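Local coordinates for protein endoglucanase E-5 (Thermobifida fusca, PDB 2CKS) that cuts internal beta-1,4-glucosidic linkages in cellulose, lichenin and cereal beta-D-glucans, here as the TIM-barrel catalytic domain of a family 5 endoglucanase, at residues 109-112 / 113-116; 65-69 / 70-74; 86-89 / 90-94; 124-127 / 128-131. All blocks are in the same frame, centred on the assembly; numbering follows the deposited sequence. Where two conformers were deposited one is given.

Contact 1: residues 109-112 / 113-116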
loop_
_atom_site.group_PDB
_atom_site.type_symbol
_atom_site.label_atom_id
_atom_site.label_comp_id
_atom_site.label_asym_id
_atom_site.label_seq_id
_atom_site.Cartn_x
_atom_site.Cartn_y
_atom_site.Cartn_z
ATOM N N HIS A 109 11.639 12.884 6.350
ATOM C CA HIS A 109 12.725 13.721 5.860
ATOM C C HIS A 109 14.108 13.053 5.969
ATOM O O HIS A 109 15.016 13.373 5.200
ATOM C CB HIS A 109 12.744 15.081 6.568
ATOM C CG HIS A 109 13.340 16.172 5.735
ATOM N ND1 HIS A 109 14.682 16.215 5.419
ATOM C CD2 HIS A 109 12.780 17.260 5.156
ATOM C CE1 HIS A 109 14.920 17.278 4.674
ATOM N NE2 HIS A 109 13.784 17.929 4.500
ATOM N N TYR A 110 14.268 12.120 6.906
ATOM C CA TYR A 110 15.503 11.340 7.010
ATOM C C TYR A 110 15.908 10.701 5.675
ATOM O O TYR A 110 17.098 10.531 5.391
ATOM C CB TYR A 110 15.336 10.259 8.080
ATOM C CG TYR A 110 16.598 9.515 8.402
ATOM C CD1 TYR A 110 17.463 9.980 9.382
ATOM C CD2 TYR A 110 16.933 8.348 7.726
ATOM C CE1 TYR A 110 18.623 9.302 9.681
ATOM C CE2 TYR A 110 18.102 7.662 8.015
ATOM C CZ TYR A 110 18.941 8.143 8.997
ATOM O OH TYR A 110 20.111 7.467 9.286
ATOM N N ASN A 111 14.912 10.342 4.864
ATOM C CA ASN A 111 15.135 9.664 3.596
ATOM C C ASN A 111 14.746 10.500 2.374
ATOM O O ASN A 111 14.602 9.960 1.283
ATOM C CB ASN A 111 14.360 8.346 3.598
ATOM C CG ASN A 111 15.016 7.304 4.462
ATOM O OD1 ASN A 111 16.173 6.960 4.240
ATOM N ND2 ASN A 111 14.309 6.833 5.483
ATOM N N LEU A 112 14.611 11.811 2.551
ATOM C CA LEU A 112 14.140 12.686 1.475
ATOM C C LEU A 112 15.070 12.712 0.263
ATOM O O LEU A 112 14.612 12.601 -0.868
ATOM C CB LEU A 112 13.948 14.119 1.989
ATOM C CG LEU A 112 13.590 15.140 0.898
ATOM C CD1 LEU A 112 12.275 14.789 0.241
ATOM C CD2 LEU A 112 13.543 16.541 1.471
ATOM N N ASP A 113 16.365 12.892 0.493
ATOM C CA ASP A 113 17.330 12.983 -0.603
ATOM C C ASP A 113 17.309 11.704 -1.443
ATOM O O ASP A 113 17.254 11.771 -2.673
ATOM C CB ASP A 113 18.739 13.263 -0.063
ATOM C CG ASP A 113 19.717 13.700 -1.142
ATOM O OD1 ASP A 113 19.320 14.450 -2.058
ATOM O OD2 ASP A 113 20.918 13.346 -1.137
ATOM N N ARG A 114 17.299 10.547 -0.773
ATOM C CA ARG A 114 17.167 9.252 -1.443
ATOM C C ARG A 114 15.846 9.129 -2.180
ATOM O O ARG A 114 15.800 8.589 -3.280
ATOM C CB ARG A 114 17.233 8.101 -0.435
ATOM C CG ARG A 114 18.615 7.660 -0.081
ATOM C CD ARG A 114 18.609 6.507 0.895
ATOM N NE ARG A 114 18.366 6.991 2.247
ATOM C CZ ARG A 114 19.315 7.325 3.103
ATOM N NH1 ARG A 114 20.593 7.229 2.753
ATOM N NH2 ARG A 114 18.985 7.773 4.310
ATOM N N ALA A 115 14.771 9.593 -1.552
ATOM C CA ALA A 115 13.430 9.470 -2.122
ATOM C C ALA A 115 13.328 10.245 -3.427
ATOM O O ALA A 115 12.750 9.767 -4.402
ATOM C CB ALA A 115 12.381 9.954 -1.136
ATOM N N LYS A 116 13.923 11.431 -3.461
ATOM C CA LYS A 116 13.904 12.237 -4.673
ATOM C C LYS A 116 14.652 11.518 -5.789
ATOM O O LYS A 116 14.200 11.502 -6.919
ATOM C CB LYS A 116 14.532 13.611 -4.440
ATOM C CG LYS A 116 13.725 14.536 -3.576
ATOM C CD LYS A 116 14.398 15.908 -3.528
ATOM C CE LYS A 116 13.596 16.914 -2.747
ATOM N NZ LYS A 116 14.284 18.244 -2.762
HETATM O O HOH W 1 18.262 10.678 2.318
#
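The guanidinium of R114 meets N111 OD1 at one edge, near its own plane, while water 1 lies over one face and the Y110 ring approaches obliquely through CE2, 3.8 Å from R114 NH2. At the edge of the Y110 ring sits N111 ND2, and L112 CD2 lies over one face of the H109 ring, toward its rim. These groups lie at the N-terminal end of helix 112-126, which follows the third strand of a (beta/alpha)8 barrel. N111 holds the N-cap position, yet its amide makes no capping bond. Instead R114 grips it side-on: NE donates to OD1 at 3.0 Å, on a lone pair, and NH2 donates to the same OD1 at 2.9 Å, tilted 32° from the carbonyl plane. A long arginine suits this place because its chain, bent at chi3 (-79°), turns the guanidinium back to the residue three positions earlier. The first turn closes with A115 N to N111 O at 2.9 Å, and the small A115 side chain touches both this carbonyl and W100 of strand 95-101. L112 CD1 packs on the extended chain of K116 at CE, 3.9 Å away. Water 1 accepts from R114 N at 3.2 Å and donates to Y110 O.

Contact 2: residues 65-69 / 70-74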
loop_
_atom_site.group_PDB
_atom_site.type_symbol
_atom_site.label_atom_id
_atom_site.label_comp_id
_atom_site.label_asym_id
_atom_site.label_seq_id
_atom_site.Cartn_x
_atom_site.Cartn_y
_atom_site.Cartn_z
ATOM N N TYR A 65 11.650 -1.399 1.906
ATOM C CA TYR A 65 12.264 -0.774 3.064
ATOM C C TYR A 65 13.517 -0.029 2.622
ATOM O O TYR A 65 14.150 -0.388 1.635
ATOM C CB TYR A 65 12.676 -1.809 4.096
ATOM C CG TYR A 65 11.586 -2.401 4.952
ATOM C CD1 TYR A 65 10.611 -3.223 4.409
ATOM C CD2 TYR A 65 11.564 -2.176 6.322
ATOM C CE1 TYR A 65 9.639 -3.803 5.195
ATOM C CE2 TYR A 65 10.586 -2.751 7.123
ATOM C CZ TYR A 65 9.632 -3.564 6.549
ATOM O OH TYR A 65 8.653 -4.143 7.326
ATOM N N ILE A 66 13.851 1.024 3.357
ATOM C CA ILE A 66 15.015 1.848 3.046
ATOM C C ILE A 66 16.147 1.505 4.012
ATOM O O ILE A 66 17.254 1.191 3.588
ATOM C CB ILE A 66 14.641 3.352 3.109
ATOM C CG1 ILE A 66 13.291 3.618 2.416
ATOM C CG2 ILE A 66 15.771 4.193 2.508
ATOM C CD1 ILE A 66 13.205 3.171 0.992
ATOM N N GLN A 67 15.839 1.554 5.300
ATOM C CA GLN A 67 16.700 1.012 6.337
ATOM C C GLN A 67 16.391 -0.486 6.486
ATOM O O GLN A 67 15.802 -1.081 5.588
ATOM C CB GLN A 67 16.514 1.807 7.630
ATOM C CG GLN A 67 17.229 3.159 7.596
ATOM C CD GLN A 67 16.598 4.173 6.647
ATOM O OE1 GLN A 67 15.400 4.447 6.729
ATOM N NE2 GLN A 67 17.408 4.736 5.757
ATOM N N GLU A 68 16.830 -1.110 7.580
ATOM C CA GLU A 68 16.567 -2.531 7.842
ATOM C C GLU A 68 17.030 -3.417 6.678
ATOM O O GLU A 68 16.325 -4.329 6.244
ATOM C CB GLU A 68 15.091 -2.745 8.210
ATOM C CG GLU A 68 14.659 -1.860 9.378
ATOM C CD GLU A 68 13.235 -2.090 9.840
ATOM O OE1 GLU A 68 12.889 -3.243 10.200
ATOM O OE2 GLU A 68 12.459 -1.110 9.853
ATOM N N ASP A 69 18.237 -3.127 6.194
ATOM C CA ASP A 69 18.903 -3.880 5.124
ATOM C C ASP A 69 18.270 -3.690 3.747
ATOM O O ASP A 69 18.510 -4.479 2.830
ATOM C CB ASP A 69 18.998 -5.371 5.479
ATOM C CG ASP A 69 19.816 -5.612 6.734
ATOM O OD1 ASP A 69 19.354 -6.378 7.605
ATOM O OD2 ASP A 69 20.927 -5.076 6.924
ATOM N N GLY A 70 17.511 -2.609 3.601
ATOM C CA GLY A 70 16.816 -2.305 2.371
ATOM C C GLY A 70 17.606 -1.414 1.431
ATOM O O GLY A 70 18.817 -1.545 1.293
ATOM N N TYR A 71 16.896 -0.500 0.776
ATOM C CA TYR A 71 17.420 0.314 -0.310
ATOM C C TYR A 71 18.794 0.921 -0.044
ATOM O O TYR A 71 19.648 0.887 -0.927
ATOM C CB TYR A 71 16.396 1.405 -0.641
ATOM C CG TYR A 71 16.815 2.427 -1.674
ATOM C CD1 TYR A 71 16.465 2.288 -3.010
ATOM C CD2 TYR A 71 17.547 3.548 -1.303
ATOM C CE1 TYR A 71 16.847 3.250 -3.961
ATOM C CE2 TYR A 71 17.930 4.501 -2.237
ATOM C CZ TYR A 71 17.573 4.356 -3.549
ATOM O OH TYR A 71 17.970 5.322 -4.457
ATOM N N GLU A 72 19.007 1.459 1.151
ATOM C CA GLU A 72 20.259 2.159 1.453
ATOM C C GLU A 72 21.494 1.286 1.279
ATOM O O GLU A 72 22.586 1.805 1.035
ATOM C CB GLU A 72 20.226 2.762 2.861
ATOM C CG GLU A 72 20.434 1.761 3.985
ATOM C CD GLU A 72 20.330 2.386 5.364
ATOM O OE1 GLU A 72 20.303 3.644 5.473
ATOM O OE2 GLU A 72 20.270 1.606 6.346
ATOM N N THR A 73 21.334 -0.028 1.420
ATOM C CA THR A 73 22.452 -0.968 1.278
ATOM C C THR A 73 22.868 -1.223 -0.174
ATOM O O THR A 73 23.989 -1.672 -0.414
ATOM C CB THR A 73 22.157 -2.338 1.961
ATOM O OG1 THR A 73 21.071 -3.000 1.305
ATOM C CG2 THR A 73 21.693 -2.173 3.386
ATOM N N ASN A 74 21.974 -0.966 -1.131
ATOM C CA ASN A 74 22.270 -1.165 -2.554
ATOM C C ASN A 74 21.253 -0.431 -3.427
ATOM O O ASN A 74 20.418 -1.062 -4.075
ATOM C CB ASN A 74 22.262 -2.659 -2.884
ATOM C CG ASN A 74 22.677 -2.962 -4.308
ATOM O OD1 ASN A 74 23.119 -2.081 -5.050
ATOM N ND2 ASN A 74 22.519 -4.222 -4.704
HETATM O O HOH W 2 20.183 -0.985 6.540
#
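Q67 and E72 cross at about a right angle, the amide and carboxylate planes 75° apart, at a type I' beta turn (Q67 to G70) that runs into a 3-10 turn, in the loop after barrel strand 59-65. Q67 NE2 donates at 3.1 Å to E72 OE1, the bond lying in the amide plane but reaching the oxygen from above the carboxylate. Two torsions bring the ends together: Q67 bends at chi2 (70°), and E72 places CG between its backbone N and carbonyl carbon (chi1 77°), folding it to 3.3 Å from I66 O before the rest of the chain extends. Q67 OE1 accepts from N111 ND2, so an amide, with a donor and an acceptor, suits the site. A leucine here would probably leave both E72 OE1 and N111 ND2 without these partners and let the E72 carboxylate turn more easily. E72 OE2 is tied through water 2 to D69 N, while D69 OD1 ligates a zinc ion. The central turn residues E68 and D69 have positive phi. G70 suits its place because, with this backbone, a CB would lie only 2.1 Å from Y65 O. I66 CD1 packs beside Y71 CB. T73 OG1, turned back over its own backbone, donates to G70 O at 2.7 Å.

Contact 3: residues 86-89 / 90-94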
loop_
_atom_site.group_PDB
_atom_site.type_symbol
_atom_site.label_atom_id
_atom_site.label_comp_id
_atom_site.label_asym_id
_atom_site.label_seq_id
_atom_site.Cartn_x
_atom_site.Cartn_y
_atom_site.Cartn_z
ATOM N N ILE A 86 7.658 -3.782 -11.208
ATOM C CA ILE A 86 6.628 -2.926 -11.794
ATOM C C ILE A 86 6.211 -3.471 -13.154
ATOM O O ILE A 86 5.028 -3.533 -13.462
ATOM C CB ILE A 86 7.122 -1.466 -11.917
ATOM C CG1 ILE A 86 7.213 -0.827 -10.529
ATOM C CG2 ILE A 86 6.176 -0.623 -12.794
ATOM C CD1 ILE A 86 8.087 0.399 -10.496
ATOM N N ASP A 87 7.189 -3.851 -13.969
ATOM C CA ASP A 87 6.910 -4.439 -15.277
ATOM C C ASP A 87 6.185 -5.778 -15.151
ATOM O O ASP A 87 5.261 -6.048 -15.899
ATOM C CB ASP A 87 8.198 -4.624 -16.084
ATOM C CG ASP A 87 8.801 -3.309 -16.528
ATOM O OD1 ASP A 87 8.091 -2.279 -16.482
ATOM O OD2 ASP A 87 9.986 -3.210 -16.935
ATOM N N MET A 88 6.589 -6.603 -14.189
ATOM C CA MET A 88 5.960 -7.905 -13.997
ATOM C C MET A 88 4.500 -7.741 -13.598
ATOM O O MET A 88 3.626 -8.427 -14.115
ATOM C CB MET A 88 6.697 -8.715 -12.930
ATOM C CG MET A 88 7.998 -9.280 -13.398
ATOM S SD MET A 88 8.825 -10.238 -12.130
ATOM C CE MET A 88 7.926 -11.805 -12.238
ATOM N N ALA A 89 4.231 -6.817 -12.689
ATOM C CA ALA A 89 2.861 -6.579 -12.252
ATOM C C ALA A 89 2.012 -6.100 -13.417
ATOM O O ALA A 89 0.886 -6.541 -13.600
ATOM C CB ALA A 89 2.832 -5.588 -11.149
ATOM N N THR A 90 2.570 -5.198 -14.214
ATOM C CA THR A 90 1.879 -4.645 -15.372
ATOM C C THR A 90 1.560 -5.727 -16.400
ATOM O O THR A 90 0.473 -5.738 -16.975
ATOM C CB THR A 90 2.736 -3.532 -15.994
ATOM O OG1 THR A 90 2.957 -2.500 -15.016
ATOM C CG2 THR A 90 1.999 -2.829 -17.127
ATOM N N ALA A 91 2.495 -6.655 -16.587
ATOM C CA ALA A 91 2.322 -7.778 -17.511
ATOM C C ALA A 91 1.390 -8.869 -16.968
ATOM O O ALA A 91 1.233 -9.933 -17.597
ATOM C CB ALA A 91 3.683 -8.377 -17.861
ATOM N N ARG A 92 0.823 -8.642 -15.783
ATOM C CA ARG A 92 -0.209 -9.501 -15.213
ATOM C C ARG A 92 -1.508 -8.735 -14.951
ATOM O O ARG A 92 -2.438 -9.255 -14.327
ATOM C CB ARG A 92 0.328 -10.176 -13.945
ATOM C CG ARG A 92 1.442 -11.160 -14.248
ATOM C CD ARG A 92 2.390 -11.437 -13.116
ATOM N NE ARG A 92 3.340 -12.483 -13.488
ATOM C CZ ARG A 92 4.412 -12.310 -14.256
ATOM N NH1 ARG A 92 4.759 -11.116 -14.728
ATOM N NH2 ARG A 92 5.166 -13.354 -14.535
ATOM N N GLY A 93 -1.582 -7.510 -15.463
ATOM C CA GLY A 93 -2.802 -6.728 -15.433
ATOM C C GLY A 93 -3.136 -6.090 -14.110
ATOM O O GLY A 93 -4.298 -5.749 -13.866
ATOM N N LEU A 94 -2.124 -5.916 -13.265
ATOM C CA LEU A 94 -2.291 -5.344 -11.931
ATOM C C LEU A 94 -1.890 -3.883 -11.845
ATOM O O LEU A 94 -0.908 -3.461 -12.458
ATOM C CB LEU A 94 -1.432 -6.099 -10.925
ATOM C CG LEU A 94 -1.679 -7.594 -10.787
ATOM C CD1 LEU A 94 -0.602 -8.207 -9.887
ATOM C CD2 LEU A 94 -3.068 -7.823 -10.250
#
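R92 lies alongside M88, both side chains pointing the same way, and R92 NH1 donates to M88 O at 3.0 Å with a nearly straight bond (163°) that stays in the guanidinium plane. While that carbonyl takes the edge, M88 CE lies over one face of the same group, toward its rim, 3.7 Å above the plane; the flexible methionine reaches there by a bend at chi3 (80°). Within the last turn of the helix, T90 OG1 donates to I86 O at 2.8 Å. T90 N meets the same oxygen at 3.1 Å from the opposite face of the carbonyl plane; threonine suits the place because its short hydroxyl can fold back on the carbonyl four residues earlier, which its own N-H also uses.

The backbone that carries these side chains is a Schellman motif ending helix 75-90. L94 N bonds to A89 O at 3.1 Å and G93 N to T90 O at 3.1 Å, with G93 in the positive-phi C-prime position that glycine adopts easily. A89 O also accepts from R92 N. A89 and L94 then turn apolar side chains onto I60 of strand 59-65.

Farther out, R92 NE forms a salt bridge with D49 and NH2 a hydrogen bond with D45, two aspartates that ligate a zinc ion; R92 is thus a second-shell residue of that metal site. With NE, NH1 and NH2 all engaged, the guanidinium is largely fixed in rotation, and its positive charge probably offsets part of the negative charge of the aspartate pair.

Contact 4: residues 124-127 / 128-131. With NA (sodium ion), chain H.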
loop_
_atom_site.group_PDB
_atom_site.type_symbol
_atom_site.label_atom_id
_atom_site.label_comp_id
_atom_site.label_asym_id
_atom_site.label_seq_id
_atom_site.Cartn_x
_atom_site.Cartn_y
_atom_site.Cartn_z
ATOM N N GLN A 124 10.275 8.775 -14.269
ATOM C CA GLN A 124 10.725 8.963 -15.652
ATOM C C GLN A 124 10.552 7.668 -16.446
ATOM O O GLN A 124 9.971 7.678 -17.534
ATOM C CB GLN A 124 12.179 9.441 -15.722
ATOM C CG GLN A 124 12.603 9.924 -17.123
ATOM C CD GLN A 124 13.157 8.827 -18.033
ATOM O OE1 GLN A 124 13.512 7.734 -17.575
ATOM N NE2 GLN A 124 13.244 9.128 -19.327
ATOM N N ARG A 125 11.014 6.554 -15.881
ATOM C CA ARG A 125 10.962 5.271 -16.577
ATOM C C ARG A 125 9.539 4.835 -16.886
ATOM O O ARG A 125 9.263 4.307 -17.966
ATOM C CB ARG A 125 11.634 4.192 -15.733
ATOM C CG ARG A 125 11.679 2.816 -16.387
ATOM C CD ARG A 125 12.707 2.699 -17.494
ATOM N NE ARG A 125 14.076 2.667 -16.978
ATOM C CZ ARG A 125 14.685 1.584 -16.477
ATOM N NH1 ARG A 125 14.063 0.405 -16.403
ATOM N NH2 ARG A 125 15.934 1.688 -16.037
ATOM N N HIS A 126 8.639 5.068 -15.942
ATOM C CA HIS A 126 7.285 4.510 -16.013
ATOM C C HIS A 126 6.194 5.546 -16.276
ATOM O O HIS A 126 5.010 5.244 -16.140
ATOM C CB HIS A 126 7.008 3.739 -14.729
ATOM C CG HIS A 126 7.982 2.631 -14.493
ATOM N ND1 HIS A 126 7.856 1.394 -15.085
ATOM C CD2 HIS A 126 9.134 2.597 -13.784
ATOM C CE1 HIS A 126 8.871 0.631 -14.721
ATOM N NE2 HIS A 126 9.664 1.338 -13.936
ATOM N N ALA A 127 6.590 6.749 -16.704
ATOM C CA ALA A 127 5.636 7.832 -16.969
ATOM C C ALA A 127 4.516 7.453 -17.942
ATOM O O ALA A 127 3.390 7.927 -17.795
ATOM C CB ALA A 127 6.369 9.079 -17.480
ATOM N N SER A 128 4.810 6.610 -18.928
ATOM C CA SER A 128 3.807 6.224 -19.924
ATOM C C SER A 128 2.771 5.230 -19.387
ATOM O O SER A 128 1.693 5.083 -19.967
ATOM C CB SER A 128 4.475 5.655 -21.183
ATOM O OG SER A 128 5.076 4.399 -20.931
ATOM N N LYS A 129 3.092 4.542 -18.297
ATOM C CA LYS A 129 2.134 3.639 -17.658
ATOM C C LYS A 129 1.011 4.434 -17.006
ATOM O O LYS A 129 1.220 5.572 -16.595
ATOM C CB LYS A 129 2.825 2.778 -16.596
ATOM C CG LYS A 129 3.813 1.759 -17.158
ATOM C CD LYS A 129 4.314 0.827 -16.065
ATOM C CE LYS A 129 5.127 -0.333 -16.614
ATOM N NZ LYS A 129 6.400 0.104 -17.249
ATOM N N THR A 130 -0.171 3.837 -16.921
ATOM C CA THR A 130 -1.309 4.456 -16.250
ATOM C C THR A 130 -1.759 3.678 -15.010
ATOM O O THR A 130 -2.773 4.010 -14.405
ATOM C CB THR A 130 -2.489 4.576 -17.229
ATOM O OG1 THR A 130 -2.820 3.288 -17.763
ATOM C CG2 THR A 130 -2.098 5.403 -18.448
ATOM N N ASN A 131 -0.995 2.659 -14.629
ATOM C CA ASN A 131 -1.387 1.742 -13.564
ATOM C C ASN A 131 -0.498 1.796 -12.333
ATOM O O ASN A 131 -0.619 0.950 -11.452
ATOM C CB ASN A 131 -1.411 0.298 -14.101
ATOM C CG ASN A 131 -0.032 -0.193 -14.519
ATOM O OD1 ASN A 131 0.655 0.462 -15.299
ATOM N ND2 ASN A 131 0.379 -1.351 -14.003
HETATM NA NA NA H . 1.690 8.032 -16.104
HETATM O O HOH W 3 7.643 5.533 -19.739
HETATM O O HOH W 4 3.193 6.328 -14.402
HETATM O O HOH W 5 0.440 8.735 -18.033
HETATM O O HOH W 6 0.717 8.333 -14.648
HETATM O O HOH W 7 -0.551 7.670 -14.591
#
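Among the side chains, K129 and H126 run side by side in the same direction, and K129 NZ donates to H126 ND1 at 2.9 Å, meeting the imidazole at its edge and close to its plane. The lysine reaches the ring because its chain is extended through CE, with the last bond turned at chi4 (65°), carrying NZ round to ND1. Accepting at ND1 implies that the ring proton is probably on NE2, which hydrogen-bonds to H83. NZ also forms a salt bridge with D87 of helix 75-90, so the ammonium joins a probably neutral acceptor to a charged one. With an alanine here instead of K129, the D87 carboxylate would probably lose its charged mate and H126 ND1 this donor.

Backbone bonds shape the chain beneath. K129 N donates to H126 O at 3.0 Å, closing a type I beta turn from H126 to K129, and water 3 links R125 O with S128 N.

Metal coordination uses backbone oxygens of the same turn. Among the ligands of the sodium ion are A127 O at 2.4 Å and K129 O at 2.5 Å. D163 and D165 bind it too, and several water positions lie round it, one of them doubtfully close. A127 O is likewise a ligand of a zinc ion. Because this turn binds through its carbonyls, alanine serves at A127 without a polar side chain.

This is an alpha-to-beta connection of a (beta/alpha)8 barrel: helix 112-126 gives way to strand 132-135 through a turn whose carbonyls, with D163 and D165, form a cation site.

How the contacts relate
The four contacts form two pairs. Contacts 1 and 2, with centres 13 Å apart, follow neighbouring barrel strands and are bridged by Q67 and N111. They stand on the catalytic side: the side chain of Y65 is about 8 Å from that of the probable proton donor E139 and about 7 Å from the probable nucleophile E231. Contacts 3 and 4, with centres 12 Å apart, are successive helix-to-strand connections away from the active site, stitched together by N131 ND2, bonded to L94 O and T90 OG1. The D69 and R92 side chains lie about 2 and 4 Å from bound zinc ions; contact 4 binds sodium. Helix 112-126 joins contact 1 to contact 4, 21 Å between centres.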